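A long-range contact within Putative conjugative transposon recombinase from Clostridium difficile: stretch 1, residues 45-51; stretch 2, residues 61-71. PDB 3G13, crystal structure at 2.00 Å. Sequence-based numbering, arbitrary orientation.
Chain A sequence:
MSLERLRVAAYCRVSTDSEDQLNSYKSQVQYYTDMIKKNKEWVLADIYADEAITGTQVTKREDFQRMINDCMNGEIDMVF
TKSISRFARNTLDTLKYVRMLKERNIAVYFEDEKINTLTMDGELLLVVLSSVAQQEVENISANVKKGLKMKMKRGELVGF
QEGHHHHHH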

# COMPACT_ATOMS: atom_id res chain seq x y z
N ALA A 45 2.48 -26.61 13.60
CA ALA A 45 3.93 -26.48 13.79
C ALA A 45 4.11 -25.88 15.19
O ALA A 45 4.57 -26.58 16.10
CB ALA A 45 4.55 -25.59 12.71
N ASP A 46 3.68 -24.63 15.39
CA ASP A 46 3.82 -24.00 16.67
C ASP A 46 3.01 -22.72 16.70
O ASP A 46 2.47 -22.26 15.67
CB ASP A 46 5.33 -23.78 17.02
CG ASP A 46 5.59 -23.67 18.53
OD1 ASP A 46 4.62 -23.75 19.35
OD2 ASP A 46 6.75 -23.41 18.89
N ILE A 47 2.87 -22.18 17.89
CA ILE A 47 2.25 -20.90 18.09
C ILE A 47 3.34 -19.96 18.62
O ILE A 47 4.05 -20.28 19.58
CB ILE A 47 1.01 -21.00 18.98
CG1 ILE A 47 -0.06 -21.86 18.24
CG2 ILE A 47 0.48 -19.57 19.38
CD1 ILE A 47 -1.26 -22.20 19.03
N TYR A 48 3.50 -18.84 17.93
CA TYR A 48 4.55 -17.87 18.20
C TYR A 48 3.87 -16.60 18.65
O TYR A 48 2.84 -16.23 18.10
CB TYR A 48 5.38 -17.63 16.95
CG TYR A 48 6.04 -18.86 16.39
CD1 TYR A 48 7.38 -19.15 16.68
CD2 TYR A 48 5.34 -19.74 15.56
CE1 TYR A 48 8.01 -20.28 16.16
CE2 TYR A 48 5.96 -20.90 15.03
CZ TYR A 48 7.29 -21.16 15.35
OH TYR A 48 7.93 -22.27 14.84
N ALA A 49 4.44 -15.93 19.65
CA ALA A 49 3.76 -14.81 20.27
C ALA A 49 4.73 -13.84 20.95
O ALA A 49 5.61 -14.27 21.72
CB ALA A 49 2.73 -15.29 21.26
N ASP A 50 4.58 -12.56 20.65
CA ASP A 50 5.28 -11.50 21.38
C ASP A 50 4.28 -10.56 21.98
O ASP A 50 3.22 -10.31 21.39
CB ASP A 50 6.22 -10.70 20.48
CG ASP A 50 7.34 -11.54 19.93
OD1 ASP A 50 8.21 -12.02 20.69
OD2 ASP A 50 7.37 -11.70 18.70
N GLU A 51 4.62 -10.04 23.15
CA GLU A 51 3.80 -9.03 23.81
C GLU A 51 3.95 -7.70 23.07
O GLU A 51 5.05 -7.37 22.63
CB GLU A 51 4.21 -8.88 25.28
CG GLU A 51 3.22 -8.06 26.08
CD GLU A 51 3.42 -8.21 27.57
OE1 GLU A 51 3.66 -9.36 28.03
OE2 GLU A 51 3.33 -7.18 28.29
N ARG A 61 9.70 -8.85 17.54
CA ARG A 61 10.90 -9.17 18.29
C ARG A 61 11.10 -10.67 18.40
O ARG A 61 11.11 -11.36 17.38
CB ARG A 61 11.01 -8.38 19.63
CG ARG A 61 12.44 -7.98 20.08
CD ARG A 61 13.29 -7.31 18.98
NE ARG A 61 13.48 -5.84 19.02
CZ ARG A 61 12.70 -4.93 19.64
NH1 ARG A 61 11.62 -5.28 20.33
NH2 ARG A 61 13.02 -3.64 19.56
N GLU A 62 11.29 -11.18 19.61
CA GLU A 62 12.04 -12.43 19.75
C GLU A 62 11.33 -13.68 19.19
O GLU A 62 11.97 -14.47 18.49
CB GLU A 62 12.48 -12.63 21.21
CG GLU A 62 13.33 -11.48 21.71
CD GLU A 62 14.39 -11.90 22.71
OE1 GLU A 62 14.36 -13.09 23.16
OE2 GLU A 62 15.25 -11.03 23.04
N ASP A 63 10.04 -13.85 19.49
CA ASP A 63 9.33 -15.03 18.98
C ASP A 63 9.02 -14.92 17.48
O ASP A 63 9.03 -15.93 16.78
CB ASP A 63 8.07 -15.30 19.78
CG ASP A 63 8.00 -16.73 20.29
OD1 ASP A 63 6.89 -17.27 20.40
OD2 ASP A 63 9.06 -17.32 20.61
N PHE A 64 8.78 -13.71 16.99
CA PHE A 64 8.70 -13.49 15.54
C PHE A 64 9.98 -13.99 14.88
O PHE A 64 9.94 -14.70 13.87
CB PHE A 64 8.50 -12.01 15.18
CG PHE A 64 8.29 -11.78 13.70
CD1 PHE A 64 7.01 -11.91 13.15
CD2 PHE A 64 9.37 -11.49 12.86
CE1 PHE A 64 6.78 -11.72 11.79
CE2 PHE A 64 9.16 -11.31 11.48
CZ PHE A 64 7.87 -11.42 10.94
N GLN A 65 11.13 -13.62 15.45
CA GLN A 65 12.40 -14.06 14.88
C GLN A 65 12.60 -15.57 14.97
O GLN A 65 13.18 -16.16 14.07
CB GLN A 65 13.59 -13.32 15.51
CG GLN A 65 13.72 -11.87 15.09
CD GLN A 65 13.83 -11.69 13.57
OE1 GLN A 65 14.66 -12.33 12.91
NE2 GLN A 65 12.97 -10.82 13.00
N ARG A 66 12.14 -16.18 16.07
CA ARG A 66 12.21 -17.65 16.20
C ARG A 66 11.36 -18.27 15.08
O ARG A 66 11.80 -19.19 14.42
CB ARG A 66 11.74 -18.10 17.59
CG ARG A 66 11.76 -19.61 17.85
CD ARG A 66 11.30 -19.93 19.27
NE ARG A 66 9.89 -19.64 19.54
CZ ARG A 66 8.89 -20.52 19.45
NH1 ARG A 66 9.10 -21.77 19.06
NH2 ARG A 66 7.65 -20.14 19.74
N MSE A 67 10.18 -17.71 14.84
CA MSE A 67 9.35 -18.16 13.73
C MSE A 67 10.02 -18.06 12.36
O MSE A 67 9.98 -19.03 11.57
CB MSE A 67 8.05 -17.40 13.71
CG MSE A 67 6.98 -18.20 13.04
SE MSE A 67 5.49 -17.04 12.71
CE MSE A 67 6.51 -16.61 11.01
N ILE A 68 10.62 -16.91 12.07
CA ILE A 68 11.39 -16.76 10.84
C ILE A 68 12.49 -17.83 10.72
O ILE A 68 12.62 -18.42 9.67
CB ILE A 68 11.99 -15.35 10.67
CG1 ILE A 68 10.86 -14.29 10.59
CG2 ILE A 68 12.86 -15.30 9.44
CD1 ILE A 68 9.83 -14.47 9.39
N ASN A 69 13.25 -18.08 11.79
CA ASN A 69 14.29 -19.15 11.74
C ASN A 69 13.70 -20.55 11.49
O ASN A 69 14.27 -21.35 10.77
CB ASN A 69 15.15 -19.21 13.02
CG ASN A 69 15.87 -17.89 13.34
OD1 ASN A 69 16.06 -17.55 14.53
ND2 ASN A 69 16.28 -17.15 12.31
N ASP A 70 12.55 -20.84 12.09
CA ASP A 70 11.87 -22.12 11.84
C ASP A 70 11.37 -22.23 10.41
O ASP A 70 11.36 -23.33 9.83
CB ASP A 70 10.73 -22.33 12.84
CG ASP A 70 11.24 -22.53 14.27
OD1 ASP A 70 12.46 -22.73 14.44
OD2 ASP A 70 10.43 -22.46 15.21
N CYS A 71 10.94 -21.09 9.85
CA CYS A 71 10.59 -21.01 8.42
C CYS A 71 11.81 -21.30 7.54
O CYS A 71 11.71 -22.07 6.60
CB CYS A 71 9.97 -19.65 8.03
SG CYS A 71 8.27 -19.38 8.61

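Strand 45-51 runs roughly antiparallel to helix 62-71, their axes inclined at 151° and approaching to 6.7 Å. The backbones draw nearest where Tyr48 CA lies 5.6 Å from Asp63 CA, in the first turn of the helix. Asp46, Tyr48 and Asp50 point toward the helix, as expected from strand alternation, and the contact buries 441 Å² in all.

Asp50 meets the start of the helix, where backbone amides lack partners from a preceding turn. Its carboxylate accepts two of them, Asp63 N to Asp50 OD1 at 2.9 Å and Phe64 N to Asp50 OD2 at 3.0 Å. The helix answers through Asp63, whose OD1 receives the strand amide Ala49 N at 2.9 Å. That same carboxylate holds Arg66 in a salt bridge, with Arg66 NE 2.7 Å from Asp63 OD2. Thus oriented, the guanidinium also reaches Asp46, forming a salt bridge between Arg66 NH1 and Asp46 OD2 at 2.9 Å, while one of its faces lies over Tyr48 CD1.

Tyr48, buried, lies along the helix. Met67, a selenomethionine, covers one face of its ring, with Met67 CG 3.4 Å from Tyr48 CD2 in a CH-pi contact. Beyond this apolar patch, Tyr48 OH donates a short 2.5 Å hydrogen bond to Asp70 OD2, anchoring the ring's polar end one helical turn past Met67.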